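PDB 4ZDM: glutamate receptor kainate-like protein, which probably serves as a glycine-activated ion channel subunit of the ionotropic glutamate receptor family, and here binds glycine in its ligand-binding domain. Local coordinates for residues Ser35-Val40 / Phe58-Asp63; Glu43-Met48 / Met90-Leu95; Glu176-Met181 / Asn196-Gly201. All coordinates share one frame; numbering follows the deposited sequence. Where two conformers were deposited one is given.

All three contacts are buried, and none carries a direct hydrogen bond across its segments. Contacts 1 and 2 belong to the same part of the fold, with centres about 10 Å apart. Contact 1 joins the loop before helix 40-52 to strand 54-59. Contact 2 sets helix 40-52 itself on strand 90-92 of the same sheet. Contact 3 lies about 21 Å from contact 1 and 23 Å from contact 2, centre to centre. It packs helix 174-182 against the end of helix 194-198. The chemistry differs: contact 1 is aromatic with a water bridge, whereas contacts 2 and 3 use aliphatic and methionine groups. Segment 90-95 of contact 2 also runs on to the bound glycine.

Contact 1: Ser35-Val40 / Phe58-Asp63; sequences SCYTGV and FITPED
Tyr37 and Phe58 form a T-shaped stack. Phe58 presents an edge, and Tyr37 receives it on a face. The ring centroids are 5.4 Å apart and the planes stand at 74°. Phe58 CD2 leads the approach and lies 3.7 Å from Tyr37 CD1. Phe58 CE2 follows over the inner half of the tyrosine ring, 4.1 Å from Tyr37 CG. Both side chains turn toward the opposite segment, and they slide past each other in opposite directions. In Tyr37 the ring carbon CG is anti to the carbonyl carbon (chi1 -63°), which carries the phenol across toward Thr60. There a water links the segments. It donates to Tyr37 OH at 2.9 Å and is hydrogen-bonded to Thr60 OG1 at 2.8 Å. Tyr37 OH is also bonded to the backbone O of Ile31, so two partners fix the phenol end. A leucine here would probably leave the Phe58 edge without its aromatic face, and Ile31 O and the water without their hydroxyl partner. The loop is tied down nearby by the Cys28-Cys36 disulfide. It then runs into helix 40-52, with Gly39 at the N-cap and its N bonded to Tyr251 OH of helix 243-254. On the other side of the contact, strand 54-59 pairs in parallel with strand 8-13, where Phe58 also touches Leu12.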
ATOM      1  N   SER A  35       1.279 -14.325   9.267  1.00 12.37           N
ATOM      2  CA  SER A  35       1.121 -15.461  10.154  1.00 12.30           C
ATOM      3  C   SER A  35       1.162 -16.772   9.401  1.00 15.36           C
ATOM      4  O   SER A  35       1.304 -17.804  10.045  1.00 18.59           O
ATOM      5  CB  SER A  35      -0.161 -15.327  10.972  1.00 16.81           C
ATOM      6  OG  SER A  35      -1.287 -15.538  10.145  1.00 21.27           O
ATOM      7  N   CYS A  36       1.059 -16.752   8.084  1.00 13.34           N
ATOM      8  CA  CYS A  36       1.112 -17.942   7.273  1.00 13.64           C
ATOM      9  C   CYS A  36       2.544 -18.382   6.962  1.00 13.95           C
ATOM     10  O   CYS A  36       2.753 -19.352   6.231  1.00 13.98           O
ATOM     11  CB  CYS A  36       0.395 -17.727   5.938  1.00 16.95           C
ATOM     12  SG  CYS A  36      -1.401 -17.472   6.004  1.00 23.25           S
ATOM     13  N   TYR A  37       3.555 -17.658   7.478  1.00 11.05           N
ATOM     14  CA  TYR A  37       4.950 -17.879   7.106  1.00  9.28           C
ATOM     15  C   TYR A  37       5.870 -18.104   8.286  1.00 12.49           C
ATOM     16  O   TYR A  37       5.579 -17.651   9.396  1.00 13.48           O
ATOM     17  CB  TYR A  37       5.477 -16.656   6.339  1.00  9.20           C
ATOM     18  CG  TYR A  37       4.768 -16.384   5.038  1.00  9.51           C
ATOM     19  CD1 TYR A  37       3.533 -15.677   4.999  1.00 10.59           C
ATOM     20  CD2 TYR A  37       5.258 -16.881   3.843  1.00  9.54           C
ATOM     21  CE1 TYR A  37       2.870 -15.435   3.828  1.00 11.13           C
ATOM     22  CE2 TYR A  37       4.596 -16.633   2.663  1.00 10.45           C
ATOM     23  CZ  TYR A  37       3.420 -15.925   2.652  1.00 10.44           C
ATOM     24  OH  TYR A  37       2.794 -15.758   1.447  1.00 11.64           O
ATOM     25  N   THR A  38       6.981 -18.788   8.006  1.00 11.68           N
ATOM     26  CA  THR A  38       8.121 -18.895   8.915  1.00 11.69           C
ATOM     27  C   THR A  38       9.402 -18.545   8.148  1.00 10.85           C
ATOM     28  O   THR A  38       9.321 -18.206   6.963  1.00 11.14           O
ATOM     29  CB  THR A  38       8.281 -20.316   9.530  1.00 14.00           C
ATOM     30  OG1 THR A  38       8.530 -21.231   8.439  1.00 17.27           O
ATOM     31  CG2 THR A  38       7.042 -20.715  10.337  1.00 17.65           C
ATOM     32  N   GLY A  39      10.541 -18.539   8.841  1.00 12.03           N
ATOM     33  CA  GLY A  39      11.831 -18.268   8.243  1.00 12.10           C
ATOM     34  C   GLY A  39      12.601 -17.200   8.997  1.00 10.71           C
ATOM     35  O   GLY A  39      12.061 -16.431   9.777  1.00 10.49           O
ATOM     36  N   VAL A  40      13.890 -17.164   8.747  1.00  9.79           N
ATOM     37  CA  VAL A  40      14.792 -16.208   9.390  1.00  9.66           C
ATOM     38  C   VAL A  40      14.278 -14.794   9.242  1.00  9.44           C
ATOM     39  O   VAL A  40      14.191 -14.010  10.209  1.00  9.58           O
ATOM     40  CB  VAL A  40      16.220 -16.320   8.797  1.00  9.81           C
ATOM     41  CG1 VAL A  40      17.104 -15.191   9.313  1.00 11.18           C
ATOM     42  CG2 VAL A  40      16.826 -17.673   9.090  1.00 11.66           C
ATOM     43  N   PHE A  58       2.548  -8.883   3.636  1.00  8.33           N
ATOM     44  CA  PHE A  58       3.505  -9.300   2.641  1.00  8.54           C
ATOM     45  C   PHE A  58       2.912  -9.261   1.265  1.00 10.65           C
ATOM     46  O   PHE A  58       1.712  -9.587   1.076  1.00 12.92           O
ATOM     47  CB  PHE A  58       3.954 -10.754   2.919  1.00  7.82           C
ATOM     48  CG  PHE A  58       4.788 -10.961   4.148  1.00  9.45           C
ATOM     49  CD1 PHE A  58       5.543  -9.959   4.726  1.00  9.93           C
ATOM     50  CD2 PHE A  58       4.878 -12.233   4.745  1.00  9.85           C
ATOM     51  CE1 PHE A  58       6.325 -10.196   5.822  1.00  9.24           C
ATOM     52  CE2 PHE A  58       5.654 -12.446   5.837  1.00 10.17           C
ATOM     53  CZ  PHE A  58       6.368 -11.439   6.403  1.00  9.63           C
ATOM     54  N   ILE A  59       3.687  -8.956   0.231  1.00  8.64           N
ATOM     55  CA  ILE A  59       3.214  -8.976  -1.134  1.00  8.12           C
ATOM     56  C   ILE A  59       4.256  -9.706  -1.944  1.00 10.02           C
ATOM     57  O   ILE A  59       5.454  -9.372  -1.908  1.00  9.63           O
ATOM     58  CB  ILE A  59       2.978  -7.563  -1.726  1.00  9.47           C
ATOM     59  CG1 ILE A  59       1.795  -6.886  -0.979  1.00 12.66           C
ATOM     60  CG2 ILE A  59       2.744  -7.651  -3.256  1.00 12.58           C
ATOM     61  CD1 ILE A  59       1.383  -5.570  -1.550  1.00 14.62           C
ATOM     62  N   THR A  60       3.836 -10.745  -2.657  1.00  9.68           N
ATOM     63  CA  THR A  60       4.692 -11.555  -3.523  1.00 11.02           C
ATOM     64  C   THR A  60       4.509 -11.118  -4.965  1.00 12.23           C
ATOM     65  O   THR A  60       3.352 -11.020  -5.457  1.00 13.41           O
ATOM     66  CB  THR A  60       4.284 -13.035  -3.386  1.00  9.60           C
ATOM     67  OG1 THR A  60       4.363 -13.400  -2.022  1.00 11.18           O
ATOM     68  CG2 THR A  60       5.203 -13.944  -4.145  1.00 11.37           C
ATOM     69  N   PRO A  61       5.601 -10.839  -5.688  1.00  9.82           N
ATOM     70  CA  PRO A  61       5.413 -10.393  -7.075  1.00 12.39           C
ATOM     71  C   PRO A  61       4.812 -11.480  -7.922  1.00 14.71           C
ATOM     72  O   PRO A  61       5.148 -12.650  -7.785  1.00 13.44           O
ATOM     73  CB  PRO A  61       6.826 -10.068  -7.553  1.00 12.67           C
ATOM     74  CG  PRO A  61       7.714 -10.781  -6.612  1.00 15.68           C
ATOM     75  CD  PRO A  61       7.007 -10.855  -5.295  1.00 12.03           C
ATOM     76  N   GLU A  62       3.949 -11.064  -8.841  1.00 16.96           N
ATOM     77  CA  GLU A  62       3.330 -12.026  -9.750  1.00 20.27           C
ATOM     78  C   GLU A  62       4.352 -12.888 -10.496  1.00 21.05           C
ATOM     79  O   GLU A  62       4.147 -14.094 -10.710  1.00 20.77           O
ATOM     80  CB  GLU A  62       2.441 -11.270 -10.742  1.00 27.56           C
ATOM     81  CG  GLU A  62       1.418 -10.381 -10.050  1.00 52.38           C
ATOM     82  CD  GLU A  62       0.509  -9.655 -11.020  1.00 65.41           C
ATOM     83  OE1 GLU A  62       0.339 -10.138 -12.165  1.00 70.64           O
ATOM     84  OE2 GLU A  62      -0.033  -8.599 -10.629  1.00 68.23           O
ATOM     85  N   ASP A  63       5.453 -12.263 -10.906  1.00 15.93           N
ATOM     86  CA  ASP A  63       6.460 -12.944 -11.711  1.00 16.46           C
ATOM     87  C   ASP A  63       7.456 -13.799 -10.942  1.00 17.49           C
ATOM     88  O   ASP A  63       8.253 -14.514 -11.566  1.00 16.53           O
ATOM     89  CB  ASP A  63       7.179 -11.922 -12.606  1.00 16.02           C
ATOM     90  CG  ASP A  63       8.083 -10.920 -11.870  1.00 15.73           C
ATOM     91  OD1 ASP A  63       8.324 -11.130 -10.657  1.00 15.44           O
ATOM     92  OD2 ASP A  63       8.488  -9.945 -12.564  1.00 16.03           O
TER
HETATM   93  O   HOH W   1       4.147 -16.047  -1.094  1.00 13.60           O

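Contact 2: Glu43-Met48 / Met90-Leu95. With GLY (glycine), chain B.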
ATOM      1  N   GLU A  43      10.980 -13.874  10.996  1.00  9.48           N
ATOM      2  CA  GLU A  43      11.200 -13.555  12.392  1.00  9.77           C
ATOM      3  C   GLU A  43      11.906 -12.207  12.592  1.00 10.48           C
ATOM      4  O   GLU A  43      11.544 -11.415  13.489  1.00 11.97           O
ATOM      5  CB  GLU A  43      11.989 -14.678  13.091  1.00 13.92           C
ATOM      6  CG  GLU A  43      11.173 -15.967  13.116  1.00 13.83           C
ATOM      7  CD  GLU A  43      11.682 -16.994  14.133  1.00 17.10           C
ATOM      8  OE1 GLU A  43      11.710 -18.166  13.728  1.00 18.76           O
ATOM      9  OE2 GLU A  43      11.959 -16.588  15.288  1.00 21.05           O
ATOM     10  N   ILE A  44      12.858 -11.865  11.728  1.00  9.42           N
ATOM     11  CA  ILE A  44      13.481 -10.548  11.794  1.00  8.76           C
ATOM     12  C   ILE A  44      12.430  -9.449  11.660  1.00  9.99           C
ATOM     13  O   ILE A  44      12.414  -8.468  12.400  1.00  9.49           O
ATOM     14  CB  ILE A  44      14.584 -10.379  10.735  1.00  8.80           C
ATOM     15  CG1 ILE A  44      15.777 -11.251  11.077  1.00 10.65           C
ATOM     16  CG2 ILE A  44      15.008  -8.905  10.561  1.00  8.72           C
ATOM     17  CD1 ILE A  44      16.858 -11.275  10.009  1.00 13.82           C
ATOM     18  N   VAL A  45      11.554  -9.587  10.681  1.00  8.76           N
ATOM     19  CA  VAL A  45      10.531  -8.585  10.456  1.00  8.29           C
ATOM     20  C   VAL A  45       9.563  -8.482  11.641  1.00  8.52           C
ATOM     21  O   VAL A  45       9.139  -7.370  11.979  1.00  9.61           O
ATOM     22  CB  VAL A  45       9.774  -8.863   9.119  1.00  9.43           C
ATOM     23  CG1 VAL A  45       8.484  -8.065   9.017  1.00 13.28           C
ATOM     24  CG2 VAL A  45      10.702  -8.567   7.928  1.00  9.93           C
ATOM     25  N   SER A  46       9.160  -9.610  12.212  1.00  8.21           N
ATOM     26  CA  SER A  46       8.295  -9.556  13.378  1.00  9.43           C
ATOM     27  C   SER A  46       8.932  -8.771  14.512  1.00 10.21           C
ATOM     28  O   SER A  46       8.279  -7.894  15.107  1.00 11.31           O
ATOM     29  CB  SER A  46       7.945 -10.961  13.786  1.00 12.90           C
ATOM     30  OG  SER A  46       7.163 -10.916  14.971  1.00 20.26           O
ATOM     31  N   MET A  47      10.197  -9.032  14.802  0.50 10.39           N
ATOM     32  CA  MET A  47      10.872  -8.290  15.849  0.50 10.47           C
ATOM     33  C   MET A  47      11.041  -6.817  15.487  0.50 10.99           C
ATOM     34  O   MET A  47      10.913  -5.929  16.331  0.50 10.22           O
ATOM     35  CB  MET A  47      12.236  -8.930  16.148  0.50 12.37           C
ATOM     36  CG  MET A  47      12.158 -10.313  16.691  0.50 18.54           C
ATOM     37  SD  MET A  47      13.796 -10.948  17.148  0.50 23.45           S
ATOM     38  CE  MET A  47      14.802 -10.287  15.797  0.50 29.30           C
ATOM     39  N   MET A  48      11.327  -6.546  14.216  1.00  9.61           N
ATOM     40  CA  MET A  48      11.478  -5.166  13.770  1.00  8.21           C
ATOM     41  C   MET A  48      10.183  -4.385  13.899  1.00  9.93           C
ATOM     42  O   MET A  48      10.197  -3.228  14.299  1.00 10.16           O
ATOM     43  CB  MET A  48      11.982  -5.178  12.317  1.00  9.27           C
ATOM     44  CG  MET A  48      12.348  -3.833  11.784  1.00  8.37           C
ATOM     45  SD  MET A  48      12.786  -3.831  10.035  1.00 13.35           S
ATOM     46  CE  MET A  48      14.417  -4.510  10.093  1.00 17.45           C
ATOM     47  N   MET A  90       9.249  -1.962   1.317  1.00  5.52           N
ATOM     48  CA  MET A  90      10.543  -2.500   1.653  1.00  5.91           C
ATOM     49  C   MET A  90      10.577  -3.944   1.211  1.00  6.38           C
ATOM     50  O   MET A  90       9.558  -4.632   1.335  1.00  7.88           O
ATOM     51  CB  MET A  90      10.833  -2.352   3.178  1.00  7.09           C
ATOM     52  CG  MET A  90      12.173  -2.861   3.586  1.00  5.83           C
ATOM     53  SD  MET A  90      12.708  -2.282   5.236  1.00  8.78           S
ATOM     54  CE  MET A  90      11.492  -3.009   6.248  1.00 11.69           C
ATOM     55  N   ILE A  91      11.707  -4.384   0.692  1.00  6.12           N
ATOM     56  CA  ILE A  91      11.897  -5.780   0.271  1.00  5.29           C
ATOM     57  C   ILE A  91      12.583  -6.502   1.389  1.00  6.87           C
ATOM     58  O   ILE A  91      13.626  -6.050   1.856  1.00  7.66           O
ATOM     59  CB  ILE A  91      12.725  -5.834  -0.994  1.00  6.39           C
ATOM     60  CG1 ILE A  91      12.028  -5.141  -2.151  1.00  7.49           C
ATOM     61  CG2 ILE A  91      13.106  -7.277  -1.312  1.00  7.93           C
ATOM     62  CD1 ILE A  91      12.936  -4.902  -3.372  1.00  7.57           C
ATOM     63  N   VAL A  92      12.014  -7.636   1.835  1.00  6.46           N
ATOM     64  CA  VAL A  92      12.532  -8.332   3.029  1.00  6.39           C
ATOM     65  C   VAL A  92      12.955  -9.764   2.777  1.00  7.36           C
ATOM     66  O   VAL A  92      13.160 -10.502   3.755  1.00  7.73           O
ATOM     67  CB  VAL A  92      11.517  -8.221   4.195  1.00  6.27           C
ATOM     68  CG1 VAL A  92      11.266  -6.735   4.546  1.00  7.80           C
ATOM     69  CG2 VAL A  92      10.226  -8.959   3.911  1.00  7.48           C
ATOM     70  N   VAL A  93      13.212 -10.134   1.534  1.00  7.48           N
ATOM     71  CA  VAL A  93      14.048 -11.297   1.234  1.00  7.63           C
ATOM     72  C   VAL A  93      15.478 -10.965   1.627  1.00  7.50           C
ATOM     73  O   VAL A  93      15.774  -9.816   2.018  1.00  8.41           O
ATOM     74  CB  VAL A  93      13.987 -11.702  -0.220  1.00  7.36           C
ATOM     75  CG1 VAL A  93      12.524 -12.041  -0.647  1.00  9.66           C
ATOM     76  CG2 VAL A  93      14.588 -10.669  -1.178  1.00  7.78           C
ATOM     77  N   ALA A  94      16.381 -11.935   1.500  1.00  8.20           N
ATOM     78  CA  ALA A  94      17.802 -11.656   1.568  1.00  7.21           C
ATOM     79  C   ALA A  94      18.187 -11.151   0.205  1.00  7.33           C
ATOM     80  O   ALA A  94      18.491 -11.888  -0.753  1.00  9.19           O
ATOM     81  CB  ALA A  94      18.582 -12.921   1.972  1.00  8.75           C
ATOM     82  N   LEU A  95      18.080  -9.826   0.081  1.00  6.96           N
ATOM     83  CA  LEU A  95      18.270  -9.180  -1.217  1.00  7.19           C
ATOM     84  C   LEU A  95      19.719  -8.806  -1.400  1.00  6.49           C
ATOM     85  O   LEU A  95      20.307  -8.057  -0.600  1.00  7.04           O
ATOM     86  CB  LEU A  95      17.391  -7.934  -1.346  1.00  7.36           C
ATOM     87  CG  LEU A  95      17.238  -7.391  -2.753  1.00  6.81           C
ATOM     88  CD1 LEU A  95      16.429  -8.320  -3.649  1.00  9.15           C
ATOM     89  CD2 LEU A  95      16.630  -5.993  -2.740  1.00  8.62           C
TER
HETATM   90  N   GLY B 301      19.137 -13.356  -2.959  1.00 13.76           N
HETATM   91  CA  GLY B 301      18.837 -13.365  -4.414  1.00 10.93           C
HETATM   92  C   GLY B 301      18.763 -12.016  -5.040  1.00 11.46           C
HETATM   93  O   GLY B 301      18.645 -11.882  -6.268  1.00 10.01           O
HETATM   94  OXT GLY B 301      18.807 -10.972  -4.320  1.00  9.68           O
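Val45 meets Val92 and Met48 meets Met90 without any flat side chain between the two segments. The rings beside these pairs come from outside: Phe219 of strand 205-221 touches Met48 and Val92, and Phe234 of helix 228-240 touches Met48. A further flat group is the carboxylate of the bound glycine, whose OXT lies 3.6 Å from Leu95 CD1; Arg101 NH1 and the backbone N of Ser96 also bond the ligand. The setting is a beta-alpha-beta crossover: helix 40-52 connects the parallel strands 8-13 and 54-59 and packs on strand 90-92, the other neighbour of strand 8-13. Val45 uses one methyl. Its CG2 is 3.8 Å from Val92 CB and 3.9 Å from Val92 CG1, so it rests against the branch point of the second valine. The two side chains cross at about a right angle. One helical turn on, Met48 and Met90 meet at a slant, and Met90 CE is 4.1 Å from Met48 SD. Both chains are extended to the sulfur and bend only at the last torsion. In Met90 that bend (chi3 63°) sets the methyl beside the other sulfur. After Val92 the chain bends into a second strand, 94-96, at the ligand pocket. Ala94 is the centre of an inverse gamma turn. Its carbonyl O accepts a hydrogen bond from the ligand's amino group, with Ala94 O and glycine N 2.7 Å apart.

Contact 3: Glu176-Met181 / Asn196-Gly201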
ATOM      1  N   GLU A 176      14.267 -24.651  -9.549  0.76 13.32           N
ATOM      2  CA  GLU A 176      14.549 -25.326 -10.791  0.76 13.94           C
ATOM      3  C   GLU A 176      16.043 -25.535 -10.984  0.76 13.69           C
ATOM      4  O   GLU A 176      16.480 -26.592 -11.438  0.76 15.46           O
ATOM      5  CB  GLU A 176      13.962 -24.569 -11.976  0.76 17.58           C
ATOM      6  CG  GLU A 176      14.131 -25.367 -13.230  0.76 19.21           C
ATOM      7  CD  GLU A 176      13.532 -24.703 -14.443  0.76 21.87           C
ATOM      8  OE1 GLU A 176      12.831 -23.691 -14.269  0.76 25.50           O
ATOM      9  OE2 GLU A 176      13.751 -25.229 -15.566  0.76 23.51           O
ATOM     10  N   GLY A 177      16.862 -24.553 -10.619  1.00 13.05           N
ATOM     11  CA  GLY A 177      18.302 -24.749 -10.721  1.00 14.54           C
ATOM     12  C   GLY A 177      18.789 -25.895  -9.848  1.00 13.50           C
ATOM     13  O   GLY A 177      19.628 -26.700 -10.246  1.00 14.08           O
ATOM     14  N   LEU A 178      18.296 -25.952  -8.631  1.00 12.02           N
ATOM     15  CA  LEU A 178      18.672 -27.031  -7.715  1.00 13.07           C
ATOM     16  C   LEU A 178      18.247 -28.373  -8.257  1.00 14.53           C
ATOM     17  O   LEU A 178      18.989 -29.339  -8.181  1.00 15.23           O
ATOM     18  CB  LEU A 178      18.056 -26.823  -6.337  1.00 14.79           C
ATOM     19  CG  LEU A 178      18.484 -25.586  -5.550  1.00 17.46           C
ATOM     20  CD1 LEU A 178      17.542 -25.420  -4.380  1.00 18.50           C
ATOM     21  CD2 LEU A 178      19.859 -25.777  -5.067  1.00 19.48           C
ATOM     22  N   GLU A 179      17.060 -28.421  -8.838  1.00 13.56           N
ATOM     23  CA  GLU A 179      16.579 -29.659  -9.427  1.00 13.29           C
ATOM     24  C   GLU A 179      17.465 -30.144 -10.561  1.00 14.60           C
ATOM     25  O   GLU A 179      17.767 -31.341 -10.649  1.00 17.16           O
ATOM     26  CB  GLU A 179      15.170 -29.427  -9.903  1.00 17.48           C
ATOM     27  CG  GLU A 179      14.498 -30.617 -10.472  1.00 20.59           C
ATOM     28  CD  GLU A 179      13.081 -30.251 -10.837  1.00 20.81           C
ATOM     29  OE1 GLU A 179      12.859 -29.782 -12.002  1.00 22.38           O
ATOM     30  OE2 GLU A 179      12.226 -30.334  -9.913  1.00 21.71           O
ATOM     31  N   ARG A 180      17.848 -29.234 -11.455  1.00 14.61           N
ATOM     32  CA  ARG A 180      18.709 -29.609 -12.554  1.00 14.72           C
ATOM     33  C   ARG A 180      20.057 -30.068 -12.053  1.00 15.99           C
ATOM     34  O   ARG A 180      20.665 -31.026 -12.580  1.00 17.32           O
ATOM     35  CB  ARG A 180      18.887 -28.450 -13.512  1.00 18.04           C
ATOM     36  CG  ARG A 180      17.689 -28.101 -14.327  1.00 22.65           C
ATOM     37  CD  ARG A 180      17.581 -29.049 -15.497  1.00 40.20           C
ATOM     38  NE  ARG A 180      18.592 -28.837 -16.534  1.00 38.17           N
ATOM     39  CZ  ARG A 180      18.484 -27.967 -17.535  1.00 35.17           C
ATOM     40  NH1 ARG A 180      17.440 -27.152 -17.648  1.00 38.16           N
ATOM     41  NH2 ARG A 180      19.442 -27.899 -18.419  1.00 25.71           N
ATOM     42  N   MET A 181      20.581 -29.384 -11.044  1.00 15.23           N
ATOM     43  CA  MET A 181      21.843 -29.797 -10.452  1.00 16.18           C
ATOM     44  C   MET A 181      21.775 -31.210  -9.865  1.00 20.47           C
ATOM     45  O   MET A 181      22.678 -32.036 -10.068  1.00 18.19           O
ATOM     46  CB  MET A 181      22.238 -28.803  -9.353  1.00 15.91           C
ATOM     47  CG  MET A 181      23.523 -29.125  -8.603  1.00 17.15           C
ATOM     48  SD  MET A 181      23.732 -28.087  -7.161  1.00 21.95           S
ATOM     49  CE  MET A 181      22.524 -28.783  -6.079  1.00 26.71           C
ATOM     50  N   ASN A 196      23.921 -23.787   0.635  1.00 13.09           N
ATOM     51  CA  ASN A 196      24.413 -24.823   1.520  1.00 12.77           C
ATOM     52  C   ASN A 196      23.297 -25.306   2.417  1.00 16.56           C
ATOM     53  O   ASN A 196      23.243 -26.500   2.738  1.00 19.93           O
ATOM     54  CB  ASN A 196      25.581 -24.317   2.351  1.00 13.83           C
ATOM     55  CG  ASN A 196      26.830 -24.036   1.534  1.00 16.55           C
ATOM     56  OD1 ASN A 196      27.631 -23.150   1.897  1.00 24.03           O
ATOM     57  ND2 ASN A 196      27.012 -24.738   0.446  1.00 16.21           N
ATOM     58  N   TYR A 197      22.366 -24.434   2.816  1.00 13.29           N
ATOM     59  CA  TYR A 197      21.180 -24.880   3.514  1.00 12.99           C
ATOM     60  C   TYR A 197      20.342 -25.775   2.582  1.00 13.68           C
ATOM     61  O   TYR A 197      19.850 -26.835   2.970  1.00 15.97           O
ATOM     62  CB  TYR A 197      20.350 -23.675   3.996  1.00 12.79           C
ATOM     63  CG  TYR A 197      18.969 -24.032   4.485  1.00 12.89           C
ATOM     64  CD1 TYR A 197      17.923 -24.139   3.591  1.00 13.35           C
ATOM     65  CD2 TYR A 197      18.711 -24.272   5.842  1.00 14.68           C
ATOM     66  CE1 TYR A 197      16.656 -24.497   4.005  1.00 13.78           C
ATOM     67  CE2 TYR A 197      17.423 -24.628   6.273  1.00 15.41           C
ATOM     68  CZ  TYR A 197      16.418 -24.738   5.331  1.00 15.22           C
ATOM     69  OH  TYR A 197      15.142 -25.084   5.757  1.00 19.75           O
ATOM     70  N   ALA A 198      20.150 -25.338   1.352  1.00 13.84           N
ATOM     71  CA  ALA A 198      19.254 -26.015   0.399  1.00 14.41           C
ATOM     72  C   ALA A 198      19.743 -27.423   0.093  1.00 20.13           C
ATOM     73  O   ALA A 198      18.908 -28.290  -0.237  1.00 19.31           O
ATOM     74  CB  ALA A 198      19.126 -25.210  -0.896  1.00 16.71           C
ATOM     75  N   THR A 199      21.050 -27.648   0.204  1.00 15.59           N
ATOM     76  CA  THR A 199      21.662 -28.944  -0.099  1.00 16.22           C
ATOM     77  C   THR A 199      22.203 -29.658   1.111  1.00 21.77           C
ATOM     78  O   THR A 199      22.985 -30.601   0.982  1.00 21.08           O
ATOM     79  CB  THR A 199      22.802 -28.783  -1.151  1.00 16.49           C
ATOM     80  OG1 THR A 199      23.840 -27.909  -0.671  1.00 17.43           O
ATOM     81  CG2 THR A 199      22.219 -28.271  -2.434  1.00 16.89           C
ATOM     82  N   LYS A 200      21.767 -29.245   2.297  1.00 19.96           N
ATOM     83  CA  LYS A 200      22.203 -29.864   3.543  1.00 26.32           C
ATOM     84  C   LYS A 200      21.890 -31.350   3.516  1.00 26.25           C
ATOM     85  O   LYS A 200      20.782 -31.743   3.178  1.00 26.50           O
ATOM     86  CB  LYS A 200      21.514 -29.196   4.738  1.00 29.59           C
ATOM     87  CG  LYS A 200      22.018 -29.642   6.112  1.00 39.56           C
ATOM     88  CD  LYS A 200      21.198 -28.995   7.247  1.00 42.08           C
ATOM     89  CE  LYS A 200      21.446 -29.663   8.610  1.00 46.95           C
ATOM     90  NZ  LYS A 200      20.161 -30.115   9.297  1.00 44.10           N
ATOM     91  N   GLY A 201      22.914 -32.143   3.767  1.00 26.61           N
ATOM     92  CA  GLY A 201      22.769 -33.593   3.835  1.00 30.23           C
ATOM     93  C   GLY A 201      22.829 -34.337   2.510  1.00 35.45           C
ATOM     94  O   GLY A 201      22.760 -35.571   2.490  1.00 34.95           O
TER
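Ala198 and Thr199, where helix 194-198 ends, pack against Leu178 and Met181 of helix 174-182. Just before them, the Tyr197 ring makes a cation-pi contact with Lys255. Ala198 comes next and turns its methyl toward the helix. Ala198 CB lies 3.8 Å from Leu178 CD1, so one leucine branch does the touching. The backbones are closest here, with Leu178 CA and Ala198 CA 8.2 Å apart. Thr199 is the first residue to leave helical geometry, and it divides its side chain between two tasks. Its methyl CG2 points across the contact and meets Met181 CE at 3.7 Å. The second branch of Leu178 is more distant, with CD2 4.3 Å from Thr199 CG2. The hydroxyl takes the place between the backbone N and the carbonyl carbon (chi1 60°). From there OG1 is hydrogen-bonded to the backbone O of Ile195, so the hydroxyl is satisfied by the last turn of the helix it follows. Met181 reaches Thr199 with an extended chain that bends at its last torsion (chi3 73°), and the two side chains cross at about a right angle. Lys200 then carries the chain away, its N bonded back to Tyr197 O at 3.2 Å. Two strands border the contact: Leu178 and Met181 touch Phe188 of strand 186-192, and Met181 and Thr199 touch Leu119 of strand 112-121. Helices packed on a sheet in this way are consistent with one lobe of the bilobed, periplasmic-binding-protein-like fold of glutamate receptor ligand-binding domains.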